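Local coordinates for Alpha/beta hydrolase fold protein (Sphaerobacter thermophilus, PDB 3R0V) that probably acts as a hydrolase of the alpha/beta hydrolase fold and binds D-malate in a pocket in the crystal, at residues G31-R36 against H183-D188; D56-G61 against E72-D77; E118-V123 against A190-N195; A150-M155 against P173-M178. All blocks are in the same frame, centred on the assembly; numbering follows the deposited sequence.

Interaction 1: G31-R36 against H183-D188. With MLT (D-malate), chain F.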
loop_
_atom_site.group_PDB
_atom_site.type_symbol
_atom_site.label_atom_id
_atom_site.label_comp_id
_atom_site.label_asym_id
_atom_site.label_seq_id
_atom_site.Cartn_x
_atom_site.Cartn_y
_atom_site.Cartn_z
ATOM N N GLY A 31 0.179 -2.875 1.016
ATOM C CA GLY A 31 -0.002 -2.978 -0.423
ATOM C C GLY A 31 -0.421 -4.356 -0.901
ATOM O O GLY A 31 -0.990 -5.149 -0.155
ATOM N N ALA A 32 -0.133 -4.641 -2.168
ATOM C CA ALA A 32 -0.538 -5.909 -2.757
ATOM C C ALA A 32 0.067 -7.061 -1.963
ATOM O O ALA A 32 1.228 -7.015 -1.562
ATOM C CB ALA A 32 -0.123 -5.968 -4.227
ATOM N N LEU A 33 -0.753 -8.083 -1.729
ATOM C CA LEU A 33 -0.329 -9.316 -1.065
ATOM C C LEU A 33 0.069 -9.144 0.387
ATOM O O LEU A 33 0.628 -10.057 0.989
ATOM C CB LEU A 33 0.797 -10.008 -1.841
ATOM C CG LEU A 33 0.437 -10.258 -3.305
ATOM C CD1 LEU A 33 1.671 -10.708 -4.069
ATOM C CD2 LEU A 33 -0.676 -11.297 -3.430
ATOM N N SER A 34 -0.221 -7.978 0.951
ATOM C CA SER A 34 0.101 -7.721 2.345
ATOM C C SER A 34 -1.030 -8.152 3.262
ATOM O O SER A 34 -2.196 -8.185 2.867
ATOM C CB SER A 34 0.320 -6.226 2.552
ATOM O OG SER A 34 -0.929 -5.555 2.506
ATOM N N THR A 35 -0.678 -8.456 4.505
ATOM C CA THR A 35 -1.663 -8.528 5.583
ATOM C C THR A 35 -1.125 -7.641 6.688
ATOM O O THR A 35 -0.101 -6.978 6.511
ATOM C CB THR A 35 -1.836 -9.946 6.118
ATOM O OG1 THR A 35 -0.629 -10.363 6.769
ATOM C CG2 THR A 35 -2.191 -10.914 4.986
ATOM N N ARG A 36 -1.795 -7.625 7.834
ATOM C CA ARG A 36 -1.375 -6.736 8.909
ATOM C C ARG A 36 0.002 -7.115 9.455
ATOM O O ARG A 36 0.731 -6.257 9.952
ATOM C CB ARG A 36 -2.437 -6.667 10.018
ATOM C CG ARG A 36 -2.515 -7.849 10.970
ATOM C CD ARG A 36 -3.768 -7.703 11.827
ATOM N NE ARG A 36 -3.724 -8.483 13.060
ATOM C CZ ARG A 36 -4.325 -9.658 13.205
ATOM N NH1 ARG A 36 -4.239 -10.319 14.350
ATOM N NH2 ARG A 36 -5.019 -10.169 12.197
ATOM N N HIS A 183 -5.874 -14.114 -4.302
ATOM C CA HIS A 183 -7.193 -13.773 -4.841
ATOM C C HIS A 183 -7.490 -12.262 -4.731
ATOM O O HIS A 183 -8.427 -11.775 -5.364
ATOM C CB HIS A 183 -8.293 -14.560 -4.118
ATOM C CG HIS A 183 -8.309 -14.327 -2.647
ATOM N ND1 HIS A 183 -7.392 -14.909 -1.799
ATOM C CD2 HIS A 183 -9.118 -13.569 -1.870
ATOM C CE1 HIS A 183 -7.631 -14.512 -0.560
ATOM N NE2 HIS A 183 -8.670 -13.694 -0.578
ATOM N N THR A 184 -6.718 -11.528 -3.915
ATOM C CA THR A 184 -6.915 -10.072 -3.804
ATOM C C THR A 184 -6.105 -9.247 -4.811
ATOM O O THR A 184 -6.217 -8.025 -4.846
ATOM C CB THR A 184 -6.636 -9.539 -2.373
ATOM O OG1 THR A 184 -5.256 -9.700 -2.033
ATOM C CG2 THR A 184 -7.506 -10.261 -1.340
ATOM N N LEU A 185 -5.287 -9.900 -5.628
ATOM C CA LEU A 185 -4.521 -9.154 -6.620
ATOM C C LEU A 185 -5.399 -8.300 -7.550
ATOM O O LEU A 185 -5.013 -7.180 -7.894
ATOM C CB LEU A 185 -3.596 -10.078 -7.420
ATOM C CG LEU A 185 -2.356 -10.569 -6.666
ATOM C CD1 LEU A 185 -1.711 -11.772 -7.365
ATOM C CD2 LEU A 185 -1.340 -9.449 -6.445
ATOM N N PRO A 186 -6.578 -8.811 -7.960
ATOM C CA PRO A 186 -7.447 -7.946 -8.768
ATOM C C PRO A 186 -7.919 -6.708 -8.005
ATOM O O PRO A 186 -8.242 -5.705 -8.628
ATOM C CB PRO A 186 -8.628 -8.856 -9.117
ATOM C CG PRO A 186 -8.051 -10.246 -9.066
ATOM C CD PRO A 186 -7.104 -10.182 -7.882
ATOM N N TYR A 187 -7.975 -6.778 -6.680
ATOM C CA TYR A 187 -8.380 -5.620 -5.885
ATOM C C TYR A 187 -7.339 -4.517 -6.009
ATOM O O TYR A 187 -7.679 -3.347 -6.206
ATOM C CB TYR A 187 -8.518 -5.990 -4.414
ATOM C CG TYR A 187 -9.576 -7.017 -4.088
ATOM C CD1 TYR A 187 -10.418 -7.527 -5.062
ATOM C CD2 TYR A 187 -9.759 -7.433 -2.773
ATOM C CE1 TYR A 187 -11.402 -8.458 -4.738
ATOM C CE2 TYR A 187 -10.731 -8.344 -2.439
ATOM C CZ TYR A 187 -11.549 -8.858 -3.425
ATOM O OH TYR A 187 -12.528 -9.772 -3.088
ATOM N N ASP A 188 -6.066 -4.884 -5.895
ATOM C CA ASP A 188 -5.012 -3.892 -6.039
ATOM C C ASP A 188 -4.941 -3.346 -7.461
ATOM O O ASP A 188 -4.651 -2.164 -7.661
ATOM C CB ASP A 188 -3.689 -4.447 -5.533
ATOM C CG ASP A 188 -3.652 -4.477 -4.012
ATOM O OD1 ASP A 188 -3.747 -5.558 -3.409
ATOM O OD2 ASP A 188 -3.593 -3.378 -3.415
HETATM C C1 MLT F . 2.417 -3.126 -4.814
HETATM O O1 MLT F . 1.696 -3.008 -3.770
HETATM O O2 MLT F . 2.325 -2.346 -5.761
HETATM C C2 MLT F . 3.416 -4.251 -4.844
HETATM O O3 MLT F . 3.553 -4.811 -3.553
HETATM C C3 MLT F . 4.761 -3.763 -5.365
HETATM C C4 MLT F . 5.844 -4.770 -5.041
HETATM O O4 MLT F . 5.629 -5.734 -4.273
HETATM O O5 MLT F . 6.980 -4.650 -5.543
HETATM O O HOH W 1 -3.192 -8.259 -3.216
#
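Leu-33 and Leu-185 both carry CG anti to the carbonyl carbon and beside the backbone N (chi1 -54° in Leu-33), and their isobutyl groups cross obliquely. Asp-188 likewise has CG anti to the carbonyl carbon (chi1 -75°), which brings its carboxylate to Ala-32. In the alpha/beta hydrolase fold the loop after strand 25-29 usually supplies one backbone N-H of the oxyanion hole, and the type II turn from Gly-31 to Ser-34 fits that role: Ala-32 N donates to O1 of D-malate at 2.9 Å, nearly straight at 166°. Ser-96 N is also hydrogen-bonded to the malate, consistent with a two-donor hole. Between the leucines, CD2 of Leu-33 lies 3.6 Å from CD2 of Leu-185, in an apolar patch against helix 147-158, where Leu-33 meets Val-151 and Met-155 and Leu-185 meets Phe-154. Asp-188 OD1 sits 3.3 Å from Ala-32 CA. The same oxygen accepts from a water at 2.8 Å, and this water also takes the Leu-33 N-H and donates to Thr-184 OG1, joining the turn to Thr-184 and to Asp-188 of the helix. Asp-188 is further held by Ser-96 OG and by salt bridges to Arg-57 and Arg-60. The turn itself is closed by Gly-31 O, which receives Ser-34 N at 3.1 Å and Ser-34 OG at 2.7 Å.

Interaction 2: D56-G61 against E72-D77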
loop_
_atom_site.group_PDB
_atom_site.type_symbol
_atom_site.label_atom_id
_atom_site.label_comp_id
_atom_site.label_asym_id
_atom_site.label_seq_id
_atom_site.Cartn_x
_atom_site.Cartn_y
_atom_site.Cartn_z
ATOM N N ASP A 56 -5.831 -5.749 8.495
ATOM C CA ASP A 56 -5.912 -6.621 7.343
ATOM C C ASP A 56 -6.931 -6.042 6.378
ATOM O O ASP A 56 -8.092 -5.889 6.722
ATOM C CB ASP A 56 -6.391 -8.011 7.772
ATOM C CG ASP A 56 -5.378 -8.762 8.628
ATOM O OD1 ASP A 56 -4.170 -8.731 8.316
ATOM O OD2 ASP A 56 -5.784 -9.427 9.598
ATOM N N ARG A 57 -6.496 -5.714 5.174
ATOM C CA ARG A 57 -7.425 -5.269 4.150
ATOM C C ARG A 57 -8.424 -6.382 3.843
ATOM O O ARG A 57 -8.173 -7.563 4.119
ATOM C CB ARG A 57 -6.657 -4.829 2.898
ATOM C CG ARG A 57 -6.044 -3.428 3.087
ATOM C CD ARG A 57 -5.120 -3.034 1.936
ATOM N NE ARG A 57 -5.821 -3.007 0.648
ATOM C CZ ARG A 57 -5.197 -2.957 -0.528
ATOM N NH1 ARG A 57 -3.867 -2.937 -0.563
ATOM N NH2 ARG A 57 -5.891 -2.944 -1.669
ATOM N N ARG A 58 -9.574 -6.005 3.297
ATOM C CA ARG A 58 -10.625 -6.995 3.098
ATOM C C ARG A 58 -10.165 -8.187 2.263
ATOM O O ARG A 58 -9.382 -8.045 1.313
ATOM C CB ARG A 58 -11.916 -6.380 2.542
ATOM C CG ARG A 58 -11.816 -5.745 1.174
ATOM C CD ARG A 58 -13.208 -5.389 0.662
ATOM N NE ARG A 58 -13.892 -4.550 1.642
ATOM C CZ ARG A 58 -15.204 -4.520 1.847
ATOM N NH1 ARG A 58 -15.699 -3.714 2.776
ATOM N NH2 ARG A 58 -16.025 -5.273 1.119
ATOM N N GLY A 59 -10.636 -9.366 2.655
ATOM C CA GLY A 59 -10.294 -10.602 1.973
ATOM C C GLY A 59 -8.961 -11.181 2.397
ATOM O O GLY A 59 -8.540 -12.193 1.831
ATOM N N ARG A 60 -8.307 -10.566 3.386
ATOM C CA ARG A 60 -6.982 -11.003 3.844
ATOM C C ARG A 60 -6.937 -11.212 5.347
ATOM O O ARG A 60 -7.702 -10.619 6.094
ATOM C CB ARG A 60 -5.931 -9.947 3.502
ATOM C CG ARG A 60 -6.073 -9.397 2.116
ATOM C CD ARG A 60 -5.107 -8.274 1.907
ATOM N NE ARG A 60 -5.494 -7.503 0.740
ATOM C CZ ARG A 60 -4.635 -6.859 -0.034
ATOM N NH1 ARG A 60 -3.331 -6.887 0.245
ATOM N NH2 ARG A 60 -5.090 -6.183 -1.075
ATOM N N GLY A 61 -5.991 -12.029 5.794
ATOM C CA GLY A 61 -5.736 -12.194 7.213
ATOM C C GLY A 61 -7.007 -12.554 7.951
ATOM O O GLY A 61 -7.679 -13.526 7.589
ATOM N N GLU A 72 -14.276 1.810 -3.477
ATOM C CA GLU A 72 -14.960 2.553 -2.421
ATOM C C GLU A 72 -15.103 1.734 -1.138
ATOM O O GLU A 72 -15.070 2.290 -0.035
ATOM C CB GLU A 72 -16.325 3.043 -2.908
ATOM C CG GLU A 72 -16.965 4.091 -2.003
ATOM C CD GLU A 72 -16.340 5.467 -2.181
ATOM O OE1 GLU A 72 -15.727 5.730 -3.244
ATOM O OE2 GLU A 72 -16.471 6.294 -1.253
ATOM N N ARG A 73 -15.258 0.418 -1.267
ATOM C CA ARG A 73 -15.359 -0.415 -0.071
ATOM C C ARG A 73 -14.055 -0.376 0.726
ATOM O O ARG A 73 -14.102 -0.370 1.954
ATOM C CB ARG A 73 -15.731 -1.869 -0.391
ATOM C CG ARG A 73 -17.034 -2.049 -1.155
ATOM C CD ARG A 73 -18.263 -1.672 -0.310
ATOM N NE ARG A 73 -18.585 -0.256 -0.429
ATOM C CZ ARG A 73 -19.171 0.288 -1.492
ATOM N NH1 ARG A 73 -19.437 1.589 -1.505
ATOM N NH2 ARG A 73 -19.492 -0.464 -2.543
ATOM N N GLU A 74 -12.905 -0.371 0.050
ATOM C CA GLU A 74 -11.638 -0.307 0.785
ATOM C C GLU A 74 -11.363 1.074 1.390
ATOM O O GLU A 74 -10.714 1.175 2.436
ATOM C CB GLU A 74 -10.461 -0.776 -0.075
ATOM C CG GLU A 74 -10.616 -2.231 -0.505
ATOM C CD GLU A 74 -9.278 -2.922 -0.709
ATOM O OE1 GLU A 74 -8.773 -2.950 -1.850
ATOM O OE2 GLU A 74 -8.713 -3.422 0.281
ATOM N N ILE A 75 -11.860 2.126 0.752
ATOM C CA ILE A 75 -11.812 3.452 1.369
ATOM C C ILE A 75 -12.669 3.432 2.642
ATOM O O ILE A 75 -12.251 3.946 3.684
ATOM C CB ILE A 75 -12.281 4.531 0.388
ATOM C CG1 ILE A 75 -11.295 4.618 -0.781
ATOM C CG2 ILE A 75 -12.414 5.894 1.084
ATOM C CD1 ILE A 75 -11.764 5.550 -1.907
ATOM N N GLU A 76 -13.845 2.807 2.578
ATOM C CA GLU A 76 -14.702 2.684 3.749
ATOM C C GLU A 76 -14.040 1.829 4.833
ATOM O O GLU A 76 -14.193 2.106 6.032
ATOM C CB GLU A 76 -16.063 2.119 3.343
ATOM C CG GLU A 76 -16.864 3.097 2.485
ATOM C CD GLU A 76 -18.017 2.449 1.722
ATOM O OE1 GLU A 76 -18.301 1.248 1.917
ATOM O OE2 GLU A 76 -18.650 3.164 0.920
ATOM N N ASP A 77 -13.295 0.800 4.429
ATOM C CA ASP A 77 -12.562 -0.000 5.413
ATOM C C ASP A 77 -11.557 0.882 6.158
ATOM O O ASP A 77 -11.459 0.839 7.387
ATOM C CB ASP A 77 -11.814 -1.178 4.767
ATOM C CG ASP A 77 -12.739 -2.197 4.106
ATOM O OD1 ASP A 77 -13.923 -2.296 4.476
ATOM O OD2 ASP A 77 -12.255 -2.923 3.213
HETATM O O HOH W 2 -9.598 -3.098 2.810
HETATM O O HOH W 3 -7.974 -6.158 -0.128
#
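Arg-58 and Asp-77 form one of two side-on salt bridges that tie the loop after strand 51-52 to helix 71-84 of the alpha/beta hydrolase fold. NE of Arg-58 meets OD2 of Asp-77 at 2.8 Å and its NH1 meets OD1, both on syn lone pairs, with the guanidinium and carboxylate nearly coplanar (11°). Arg-57 grips Glu-74 in the same two-nitrogen way, NH2 to OE1 at 2.9 Å and NE to OE2, but the planes are tilted by 31° and OE2 is approached from above the carboxylate plane. Arg-73 CB covers one face of the Arg-58 guanidinium, 3.5 Å from CZ, while the end of Arg-73 turns off to a salt bridge with Glu-76. Arg-60 NH2 lies over the centre of one face of the Arg-57 guanidinium, two like charges that Glu-74 and Asp-188 probably help to balance. In the next shell Tyr-69 OH holds Glu-74 OE1, Ser-9 OG holds Asp-77 OD1, and Asp-11 pairs with Arg-58 NH2. Arg-57 and Arg-58 open a type II turn that ends at Arg-60, each with its own acidic partner on the helix. One of two bridging waters accepts from Arg-58 N and donates to Asp-77 OD2 and, at 2.7 Å, to Glu-74 OE2.

Interaction 3: E118-V123 against A190-N195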
loop_
_atom_site.group_PDB
_atom_site.type_symbol
_atom_site.label_atom_id
_atom_site.label_comp_id
_atom_site.label_asym_id
_atom_site.label_seq_id
_atom_site.Cartn_x
_atom_site.Cartn_y
_atom_site.Cartn_z
ATOM N N GLU A 118 6.805 4.440 -2.326
ATOM C CA GLU A 118 6.795 3.803 -3.651
ATOM C C GLU A 118 5.394 3.525 -4.208
ATOM O O GLU A 118 5.093 2.410 -4.625
ATOM C CB GLU A 118 7.639 2.515 -3.655
ATOM C CG GLU A 118 9.100 2.761 -3.275
ATOM C CD GLU A 118 9.991 1.546 -3.453
ATOM O OE1 GLU A 118 9.478 0.412 -3.576
ATOM O OE2 GLU A 118 11.225 1.731 -3.471
ATOM N N PRO A 119 4.526 4.540 -4.240
ATOM C CA PRO A 119 3.244 4.347 -4.930
ATOM C C PRO A 119 3.485 3.959 -6.397
ATOM O O PRO A 119 4.175 4.691 -7.108
ATOM C CB PRO A 119 2.578 5.729 -4.828
ATOM C CG PRO A 119 3.675 6.676 -4.523
ATOM C CD PRO A 119 4.719 5.920 -3.764
ATOM N N PRO A 120 2.945 2.815 -6.837
ATOM C CA PRO A 120 3.354 2.273 -8.144
ATOM C C PRO A 120 2.585 2.835 -9.339
ATOM O O PRO A 120 2.129 2.074 -10.202
ATOM C CB PRO A 120 3.106 0.763 -7.993
ATOM C CG PRO A 120 1.959 0.682 -6.990
ATOM C CD PRO A 120 2.177 1.837 -6.037
ATOM N N TYR A 121 2.412 4.148 -9.379
ATOM C CA TYR A 121 1.875 4.790 -10.575
ATOM C C TYR A 121 2.983 4.830 -11.618
ATOM O O TYR A 121 4.143 4.583 -11.314
ATOM C CB TYR A 121 1.368 6.206 -10.282
ATOM C CG TYR A 121 0.149 6.217 -9.404
ATOM C CD1 TYR A 121 -1.107 6.025 -9.951
ATOM C CD2 TYR A 121 0.255 6.393 -8.024
ATOM C CE1 TYR A 121 -2.241 6.015 -9.153
ATOM C CE2 TYR A 121 -0.870 6.392 -7.223
ATOM C CZ TYR A 121 -2.110 6.197 -7.795
ATOM O OH TYR A 121 -3.222 6.179 -6.976
ATOM N N ALA A 122 2.613 5.136 -12.857
ATOM C CA ALA A 122 3.570 5.232 -13.948
ATOM C C ALA A 122 3.439 6.594 -14.602
ATOM O O ALA A 122 2.323 7.037 -14.883
ATOM C CB ALA A 122 3.296 4.137 -14.973
ATOM N N VAL A 123 4.562 7.264 -14.854
ATOM C CA VAL A 123 4.522 8.565 -15.513
ATOM C C VAL A 123 5.386 8.660 -16.768
ATOM O O VAL A 123 5.438 9.711 -17.393
ATOM C CB VAL A 123 4.940 9.695 -14.562
ATOM C CG1 VAL A 123 3.984 9.750 -13.377
ATOM C CG2 VAL A 123 6.389 9.498 -14.096
ATOM N N ALA A 190 -7.546 -2.847 -9.315
ATOM C CA ALA A 190 -8.624 -1.861 -9.333
ATOM C C ALA A 190 -8.251 -0.550 -8.627
ATOM O O ALA A 190 -8.570 0.538 -9.113
ATOM C CB ALA A 190 -9.899 -2.461 -8.727
ATOM N N VAL A 191 -7.584 -0.655 -7.480
ATOM C CA VAL A 191 -7.125 0.526 -6.756
ATOM C C VAL A 191 -6.229 1.383 -7.658
ATOM O O VAL A 191 -6.375 2.608 -7.725
ATOM C CB VAL A 191 -6.347 0.121 -5.493
ATOM C CG1 VAL A 191 -5.578 1.323 -4.916
ATOM C CG2 VAL A 191 -7.293 -0.495 -4.469
HETATM N N MSE A 192 -5.306 0.728 -8.354
HETATM C CA MSE A 192 -4.310 1.424 -9.159
HETATM C C MSE A 192 -4.810 1.879 -10.532
HETATM O O MSE A 192 -4.130 2.635 -11.212
HETATM C CB MSE A 192 -3.041 0.555 -9.294
HETATM C CG MSE A 192 -2.337 0.324 -7.952
HETATM SE SE MSE A 192 -1.822 1.980 -7.057
HETATM C CE MSE A 192 -0.862 2.747 -8.554
ATOM N N GLY A 193 -5.987 1.415 -10.937
ATOM C CA GLY A 193 -6.536 1.782 -12.235
ATOM C C GLY A 193 -5.628 1.264 -13.332
ATOM O O GLY A 193 -5.318 0.074 -13.358
ATOM N N ASP A 194 -5.189 2.144 -14.230
ATOM C CA ASP A 194 -4.221 1.758 -15.263
ATOM C C ASP A 194 -2.832 2.328 -14.957
ATOM O O ASP A 194 -1.977 2.470 -15.848
ATOM C CB ASP A 194 -4.680 2.230 -16.643
ATOM C CG ASP A 194 -4.826 3.741 -16.725
ATOM O OD1 ASP A 194 -4.501 4.441 -15.732
ATOM O OD2 ASP A 194 -5.251 4.231 -17.791
ATOM N N ASN A 195 -2.636 2.650 -13.685
ATOM C CA ASN A 195 -1.394 3.208 -13.155
ATOM C C ASN A 195 -1.151 4.667 -13.476
ATOM O O ASN A 195 -0.129 5.212 -13.091
ATOM C CB ASN A 195 -0.175 2.382 -13.561
ATOM C CG ASN A 195 -0.273 0.951 -13.103
ATOM O OD1 ASN A 195 -0.789 0.662 -12.020
ATOM N ND2 ASN A 195 0.206 0.041 -13.933
HETATM O O HOH W 4 0.962 -0.713 -10.457
HETATM O O HOH W 5 -5.346 5.222 -8.415
#
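A Met-aromatic contact between Met-192, present as selenomethionine, and Tyr-121 joins the end of helix 185-192 to the loop after strand 111-117 in this alpha/beta hydrolase. The methionine chain is bent at both outer torsions, and chi3 of -53° folds CE onto the ring. CE sits over the centre of the ring face, 3.5 Å from its centroid and 7° off the normal, as a CH-pi contact; SE stands obliquely farther out. The same methyl packs 3.8 Å from CG of Pro-120, which touches the bound malate. At the ring's edge lies Asn-195 O, which accepts the Ala-122 N-H at 2.8 Å. Two waters add bridges: one donates to Pro-120 O and to Asn-195 OD1, the other lies 2.7 Å from Tyr-121 OH and donates to Val-191 O. An alanine in place of Tyr-121 would probably leave the Met-192 methyl without its aromatic seat and the second water without its hydroxyl partner. Beyond the two segments, Met-192 touches Ser-96 at the start of helix 96-106, Val-191 reaches Glu-74 on helix 71-84, and Tyr-121 O is hydrogen-bonded to Thr-224 of helix 219-231.

Interaction 4: A150-M155 against P173-M178. With MLT (D-malate), chain F.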
loop_
_atom_site.group_PDB
_atom_site.type_symbol
_atom_site.label_atom_id
_atom_site.label_comp_id
_atom_site.label_asym_id
_atom_site.label_seq_id
_atom_site.Cartn_x
_atom_site.Cartn_y
_atom_site.Cartn_z
ATOM N N ALA A 150 0.033 -16.738 -10.204
ATOM C CA ALA A 150 -0.597 -15.414 -10.170
ATOM C C ALA A 150 0.308 -14.380 -9.503
ATOM O O ALA A 150 0.458 -13.267 -9.997
ATOM C CB ALA A 150 -1.949 -15.474 -9.465
ATOM N N VAL A 151 0.936 -14.754 -8.394
ATOM C CA VAL A 151 1.885 -13.857 -7.742
ATOM C C VAL A 151 3.073 -13.561 -8.657
ATOM O O VAL A 151 3.475 -12.410 -8.792
ATOM C CB VAL A 151 2.395 -14.440 -6.410
ATOM C CG1 VAL A 151 3.442 -13.509 -5.792
ATOM C CG2 VAL A 151 1.227 -14.644 -5.443
ATOM N N THR A 152 3.633 -14.596 -9.280
ATOM C CA THR A 152 4.748 -14.416 -10.197
ATOM C C THR A 152 4.380 -13.476 -11.346
ATOM O O THR A 152 5.167 -12.613 -11.733
ATOM C CB THR A 152 5.182 -15.770 -10.756
ATOM O OG1 THR A 152 5.618 -16.589 -9.668
ATOM C CG2 THR A 152 6.329 -15.600 -11.748
ATOM N N TYR A 153 3.168 -13.637 -11.863
ATOM C CA TYR A 153 2.679 -12.825 -12.966
ATOM C C TYR A 153 2.514 -11.375 -12.522
ATOM O O TYR A 153 2.953 -10.458 -13.209
ATOM C CB TYR A 153 1.366 -13.399 -13.511
ATOM C CG TYR A 153 0.827 -12.685 -14.725
ATOM C CD1 TYR A 153 1.459 -12.786 -15.957
ATOM C CD2 TYR A 153 -0.336 -11.931 -14.639
ATOM C CE1 TYR A 153 0.950 -12.138 -17.078
ATOM C CE2 TYR A 153 -0.856 -11.288 -15.749
ATOM C CZ TYR A 153 -0.204 -11.386 -16.956
ATOM O OH TYR A 153 -0.708 -10.750 -18.065
ATOM N N PHE A 154 1.877 -11.173 -11.371
ATOM C CA PHE A 154 1.769 -9.823 -10.817
ATOM C C PHE A 154 3.151 -9.167 -10.684
ATOM O O PHE A 154 3.362 -8.030 -11.116
ATOM C CB PHE A 154 1.089 -9.856 -9.446
ATOM C CG PHE A 154 1.355 -8.625 -8.613
ATOM C CD1 PHE A 154 0.754 -7.417 -8.919
ATOM C CD2 PHE A 154 2.225 -8.678 -7.542
ATOM C CE1 PHE A 154 1.012 -6.291 -8.154
ATOM C CE2 PHE A 154 2.489 -7.552 -6.782
ATOM C CZ PHE A 154 1.885 -6.371 -7.090
HETATM N N MSE A 155 4.106 -9.881 -10.102
HETATM C CA MSE A 155 5.407 -9.279 -9.869
HETATM C C MSE A 155 6.170 -8.971 -11.139
HETATM O O MSE A 155 6.758 -7.904 -11.255
HETATM C CB MSE A 155 6.238 -10.147 -8.949
HETATM C CG MSE A 155 5.611 -10.225 -7.597
HETATM SE SE MSE A 155 6.762 -11.048 -6.317
HETATM C CE MSE A 155 5.617 -10.760 -4.761
ATOM N N PRO A 173 10.380 -17.425 3.046
ATOM C CA PRO A 173 9.246 -17.731 3.923
ATOM C C PRO A 173 7.999 -16.890 3.633
ATOM O O PRO A 173 6.908 -17.320 3.989
ATOM C CB PRO A 173 9.792 -17.409 5.319
ATOM C CG PRO A 173 11.272 -17.615 5.194
ATOM C CD PRO A 173 11.609 -17.133 3.810
HETATM N N MSE A 174 8.158 -15.732 2.996
HETATM C CA MSE A 174 7.034 -14.853 2.655
HETATM C C MSE A 174 6.057 -15.451 1.636
HETATM O O MSE A 174 4.884 -15.055 1.571
HETATM C CB MSE A 174 7.570 -13.537 2.078
HETATM C CG MSE A 174 8.548 -13.739 0.903
HETATM SE SE MSE A 174 8.916 -12.142 -0.168
HETATM C CE MSE A 174 8.246 -10.808 1.075
ATOM N N TRP A 175 6.539 -16.387 0.824
ATOM C CA TRP A 175 5.794 -16.786 -0.364
ATOM C C TRP A 175 4.437 -17.447 -0.080
ATOM O O TRP A 175 3.442 -17.067 -0.690
ATOM C CB TRP A 175 6.659 -17.639 -1.293
ATOM C CG TRP A 175 6.068 -17.832 -2.663
ATOM C CD1 TRP A 175 5.358 -18.909 -3.103
ATOM C CD2 TRP A 175 6.150 -16.923 -3.768
ATOM N NE1 TRP A 175 5.003 -18.736 -4.419
ATOM C CE2 TRP A 175 5.472 -17.522 -4.851
ATOM C CE3 TRP A 175 6.743 -15.669 -3.953
ATOM C CZ2 TRP A 175 5.360 -16.908 -6.100
ATOM C CZ3 TRP A 175 6.629 -15.054 -5.206
ATOM C CH2 TRP A 175 5.951 -15.691 -6.265
ATOM N N PRO A 176 4.378 -18.432 0.839
ATOM C CA PRO A 176 3.058 -19.030 1.091
ATOM C C PRO A 176 2.000 -18.013 1.545
ATOM O O PRO A 176 0.840 -18.132 1.134
ATOM C CB PRO A 176 3.337 -20.050 2.200
ATOM C CG PRO A 176 4.783 -20.394 2.040
ATOM C CD PRO A 176 5.453 -19.126 1.576
ATOM N N GLY A 177 2.395 -17.023 2.345
ATOM C CA GLY A 177 1.467 -15.992 2.780
ATOM C C GLY A 177 0.933 -15.184 1.610
ATOM O O GLY A 177 -0.230 -14.789 1.592
HETATM N N MSE A 178 1.788 -14.936 0.623
HETATM C CA MSE A 178 1.375 -14.203 -0.561
HETATM C C MSE A 178 0.411 -15.034 -1.396
HETATM O O MSE A 178 -0.626 -14.539 -1.859
HETATM C CB MSE A 178 2.595 -13.818 -1.395
HETATM C CG MSE A 178 3.490 -12.802 -0.729
HETATM SE SE MSE A 178 5.073 -12.454 -1.828
HETATM C CE MSE A 178 5.484 -10.685 -1.144
HETATM C C1 MLT F . 2.417 -3.126 -4.814
HETATM O O1 MLT F . 1.696 -3.008 -3.770
HETATM O O2 MLT F . 2.325 -2.346 -5.761
HETATM C C2 MLT F . 3.416 -4.251 -4.844
HETATM O O3 MLT F . 3.553 -4.811 -3.553
HETATM C C3 MLT F . 4.761 -3.763 -5.365
HETATM C C4 MLT F . 5.844 -4.770 -5.041
HETATM O O4 MLT F . 5.629 -5.734 -4.273
HETATM O O5 MLT F . 6.980 -4.650 -5.543
#
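Trp-175 and Val-151 reach toward each other tip to tip between helices 175-180 and 147-158, both in the helical insertion between strands 111-117 and 209-213, where alpha/beta hydrolases commonly carry their cap. The indole has CG anti to the backbone N (chi1 -167°), and its six-membered ring leads into the contact. Val-151 CG1, itself anti to its backbone N, comes to 3.4 Å from Trp-175 CH2, approaching obliquely. Thr-152 crosses the indole at about a right angle and sets OG1 against the ring's edge, 3.5 Å from CH2; that hydroxyl is also hydrogen-bonded to Gly-148 O. In the conformer described, one of two, Met-155, a selenomethionine like Met-178, slides past the indole in the opposite direction with SE at the edge, 5.5 Å from the centroid of the six-membered ring, and crosses Met-178 at about a right angle; both contacts are therefore less certain. An alanine at Trp-175 would probably open a gap beside Val-151 CG1 and take away the ring edge against which Thr-152 OG1 packs. One residue before Met-155, Phe-154 turns to the pocket and presents its ring edge to D-malate, with CZ 3.4 Å from C2.

Overall arrangement
Interactions 1, 3 and 4 all contribute residues to the malate pocket: Gly-31 and Ala-32 come from the first, Pro-120 from the third, Phe-154 and Met-155 from the fourth. Interaction 1 touches interactions 2 and 4, and adjoins interaction 3 along helix 185-192. Its centre lies about 9 Å from that of interaction 2, and Asp-188 OD1 meets Arg-60 NH2 there in a salt bridge of 2.8 Å. Toward interaction 4, with centres about 10 Å apart, Ala-32 CB packs 3.5 Å from Phe-154 CZ. In interaction 3, Val-191 CG2 lies 4.0 Å from Arg-57 NH2 of interaction 2. Interactions 2 and 4 do not touch, their nearest atoms being about 8 Å apart.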